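Local coordinates for inner membrane protein (Salmonella typhimurium LT2, PDB 2QJV), which probably acts as a metal-dependent sugar-acid isomerase of the KduI/IolB family, perhaps on glucuronate, at the interface of chains A and B. Coordinates in Å, arbitrary orientation; residue numbers count along the deposited sequence, not the author numbering. Chains: chain A/B, Uncharacterized IolB-like protein.

The interface of chains A and B. Residues chain A 198, 217; chain B 168, 202, 204, 208, 230, 260.
With CG anti to the backbone N (chi1 -176°) and the chain extended from CG to NE, B:Arg202 reaches from strand 198-204 of its own subunit to A:Tyr217 and A:Phe198. A:Phe198 CG lies between the backbone N and the carbonyl carbon (chi1 68°), which sets a ring face against NH1. NH1 sits over the centre of that ring, 3.3 Å from the centroid, a cation-pi contact in which the guanidinium stands steeply to the ring. The same nitrogen donates to the phenol oxygen of A:Tyr217, with NH1 to OH at 2.9 Å, and NH2 adds a second, more bent bond to that OH at 3.2 Å. The oxygen lies in the guanidinium plane, off the NH1/NH2 end, where an N-H of each nitrogen can turn to it. B:Arg202 CZ lies 3.5 Å above the plane of the B:Tyr204 ring, over its centre, a stack within chain B that probably limits how far the guanidinium can turn.

The phenol has further company. B:Arg208 comes from the opposite direction and brings NH2 to 3.1 Å from A:Tyr217 OH, but the oxygen is well off its guanidinium plane, making a hydrogen bond doubtful and at best poor. Two arginines round one hydroxyl would probably favour its acceptor role and might lower its pKa. The tip of A:Phe198 enters an aromatic pocket of chain B, meeting B:Trp168 CH2 through CE1 and approaching B:Tyr204 OH, while B:His260 stands at its edge. This patch is one of two symmetry-related copies in the A-B interface of the deposited hexamer, which may or may not be the biological assembly. Water 1 bridges the chains, its O 2.7 Å from A:Tyr217 OH and 2.8 Å from B:His260 NE2.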
ATOM      1  N   PHE A 198       5.347   1.177 -24.188  1.00 38.58           N
ATOM      2  CA  PHE A 198       5.770   1.511 -22.843  1.00 38.79           C
ATOM      3  C   PHE A 198       7.217   1.053 -22.620  1.00 37.66           C
ATOM      4  O   PHE A 198       7.788   0.340 -23.437  1.00 38.74           O
ATOM      5  CB  PHE A 198       4.820   0.890 -21.784  1.00 38.98           C
ATOM      6  CG  PHE A 198       4.882  -0.609 -21.697  1.00 38.47           C
ATOM      7  CD1 PHE A 198       4.033  -1.403 -22.471  1.00 34.44           C
ATOM      8  CD2 PHE A 198       5.748  -1.245 -20.805  1.00 38.93           C
ATOM      9  CE1 PHE A 198       4.055  -2.815 -22.371  1.00 38.27           C
ATOM     10  CE2 PHE A 198       5.803  -2.663 -20.731  1.00 38.97           C
ATOM     11  CZ  PHE A 198       4.947  -3.440 -21.499  1.00 38.66           C
ATOM     12  N   TYR A 217       4.050   5.013 -20.098  1.00 36.70           N
ATOM     13  CA  TYR A 217       3.446   5.149 -21.423  1.00 36.42           C
ATOM     14  C   TYR A 217       3.640   6.564 -21.997  1.00 36.79           C
ATOM     15  O   TYR A 217       4.221   7.439 -21.360  1.00 36.33           O
ATOM     16  CB  TYR A 217       1.970   4.730 -21.380  1.00 36.12           C
ATOM     17  CG  TYR A 217       1.710   3.229 -21.240  1.00 37.76           C
ATOM     18  CD1 TYR A 217       1.816   2.584 -19.989  1.00 37.69           C
ATOM     19  CD2 TYR A 217       1.276   2.465 -22.331  1.00 35.09           C
ATOM     20  CE1 TYR A 217       1.563   1.243 -19.847  1.00 36.16           C
ATOM     21  CE2 TYR A 217       1.003   1.099 -22.185  1.00 36.04           C
ATOM     22  CZ  TYR A 217       1.140   0.497 -20.928  1.00 35.05           C
ATOM     23  OH  TYR A 217       0.823  -0.841 -20.768  1.00 36.32           O
TER
ATOM     24  N   TRP B 168       6.992 -12.094 -24.583  1.00 36.84           N
ATOM     25  CA  TRP B 168       6.615 -10.864 -25.272  1.00 37.83           C
ATOM     26  C   TRP B 168       6.624 -11.173 -26.778  1.00 39.44           C
ATOM     27  O   TRP B 168       7.533 -11.866 -27.252  1.00 41.08           O
ATOM     28  CB  TRP B 168       7.609  -9.751 -24.901  1.00 38.24           C
ATOM     29  CG  TRP B 168       7.434  -8.469 -25.628  1.00 36.86           C
ATOM     30  CD1 TRP B 168       8.121  -8.062 -26.712  1.00 36.94           C
ATOM     31  CD2 TRP B 168       6.471  -7.442 -25.347  1.00 34.50           C
ATOM     32  NE1 TRP B 168       7.663  -6.837 -27.135  1.00 33.84           N
ATOM     33  CE2 TRP B 168       6.643  -6.438 -26.315  1.00 34.05           C
ATOM     34  CE3 TRP B 168       5.478  -7.271 -24.365  1.00 35.39           C
ATOM     35  CZ2 TRP B 168       5.851  -5.282 -26.342  1.00 38.00           C
ATOM     36  CZ3 TRP B 168       4.708  -6.121 -24.388  1.00 36.06           C
ATOM     37  CH2 TRP B 168       4.907  -5.140 -25.358  1.00 36.69           C
ATOM     38  N   ARG B 202       6.861  -7.392 -15.544  1.00 38.21           N
ATOM     39  CA  ARG B 202       5.614  -6.725 -15.260  1.00 36.44           C
ATOM     40  C   ARG B 202       4.449  -7.694 -15.432  1.00 36.20           C
ATOM     41  O   ARG B 202       4.337  -8.296 -16.485  1.00 38.49           O
ATOM     42  CB  ARG B 202       5.444  -5.540 -16.207  1.00 34.44           C
ATOM     43  CG  ARG B 202       4.228  -4.706 -15.941  1.00 34.89           C
ATOM     44  CD  ARG B 202       3.912  -3.899 -17.170  1.00 33.20           C
ATOM     45  NE  ARG B 202       2.724  -3.107 -17.009  1.00 36.53           N
ATOM     46  CZ  ARG B 202       2.125  -2.457 -17.998  1.00 36.19           C
ATOM     47  NH1 ARG B 202       2.612  -2.502 -19.224  1.00 37.26           N
ATOM     48  NH2 ARG B 202       1.039  -1.761 -17.753  1.00 34.79           N
ATOM     49  N   TYR B 204       0.393  -7.686 -15.487  1.00 35.99           N
ATOM     50  CA  TYR B 204      -0.717  -6.724 -15.626  1.00 35.66           C
ATOM     51  C   TYR B 204      -1.906  -7.236 -16.426  1.00 36.90           C
ATOM     52  O   TYR B 204      -1.763  -8.041 -17.346  1.00 36.67           O
ATOM     53  CB  TYR B 204      -0.232  -5.395 -16.238  1.00 37.05           C
ATOM     54  CG  TYR B 204       0.251  -5.456 -17.666  1.00 33.03           C
ATOM     55  CD1 TYR B 204       1.501  -6.028 -17.980  1.00 33.68           C
ATOM     56  CD2 TYR B 204      -0.520  -4.963 -18.706  1.00 36.20           C
ATOM     57  CE1 TYR B 204       1.948  -6.096 -19.309  1.00 36.37           C
ATOM     58  CE2 TYR B 204      -0.055  -5.007 -20.033  1.00 35.03           C
ATOM     59  CZ  TYR B 204       1.175  -5.597 -20.308  1.00 35.82           C
ATOM     60  OH  TYR B 204       1.638  -5.662 -21.608  1.00 36.11           O
ATOM     61  N   ARG B 208      -5.866  -2.995 -15.945  1.00 38.53           N
ATOM     62  CA  ARG B 208      -4.808  -2.548 -15.019  1.00 38.50           C
ATOM     63  C   ARG B 208      -5.204  -2.650 -13.516  1.00 39.56           C
ATOM     64  O   ARG B 208      -4.499  -2.098 -12.665  1.00 41.58           O
ATOM     65  CB  ARG B 208      -4.330  -1.136 -15.342  1.00 40.71           C
ATOM     66  CG  ARG B 208      -3.998  -0.874 -16.778  1.00 41.39           C
ATOM     67  CD  ARG B 208      -2.736  -1.516 -17.224  1.00 42.15           C
ATOM     68  NE  ARG B 208      -2.336  -0.883 -18.479  1.00 50.56           N
ATOM     69  CZ  ARG B 208      -2.618  -1.336 -19.687  1.00 55.30           C
ATOM     70  NH1 ARG B 208      -3.245  -2.503 -19.874  1.00 56.15           N
ATOM     71  NH2 ARG B 208      -2.219  -0.618 -20.732  1.00 56.54           N
ATOM     72  N   PRO B 230       5.310  -9.910 -19.416  1.00 35.02           N
ATOM     73  CA  PRO B 230       6.623  -9.788 -20.122  1.00 37.05           C
ATOM     74  C   PRO B 230       7.835  -9.537 -19.208  1.00 37.79           C
ATOM     75  O   PRO B 230       7.713  -8.953 -18.116  1.00 36.97           O
ATOM     76  CB  PRO B 230       6.445  -8.567 -21.010  1.00 36.25           C
ATOM     77  CG  PRO B 230       5.379  -7.726 -20.324  1.00 37.19           C
ATOM     78  CD  PRO B 230       4.434  -8.766 -19.706  1.00 35.94           C
ATOM     79  N   HIS B 260      -0.127  -4.901 -28.887  1.00 39.91           N
ATOM     80  CA  HIS B 260       1.236  -5.345 -29.207  1.00 39.45           C
ATOM     81  C   HIS B 260       1.319  -6.582 -30.118  1.00 40.53           C
ATOM     82  O   HIS B 260       2.428  -7.013 -30.452  1.00 39.07           O
ATOM     83  CB  HIS B 260       1.975  -5.612 -27.895  1.00 40.14           C
ATOM     84  CG  HIS B 260       1.788  -4.522 -26.887  1.00 37.35           C
ATOM     85  ND1 HIS B 260       1.970  -3.182 -27.192  1.00 36.02           N
ATOM     86  CD2 HIS B 260       1.423  -4.571 -25.583  1.00 38.12           C
ATOM     87  CE1 HIS B 260       1.714  -2.457 -26.110  1.00 36.29           C
ATOM     88  NE2 HIS B 260       1.381  -3.275 -25.125  1.00 35.93           N
TER
HETATM   89  O   HOH W   1       0.055  -2.146 -22.991  1.00 24.30           O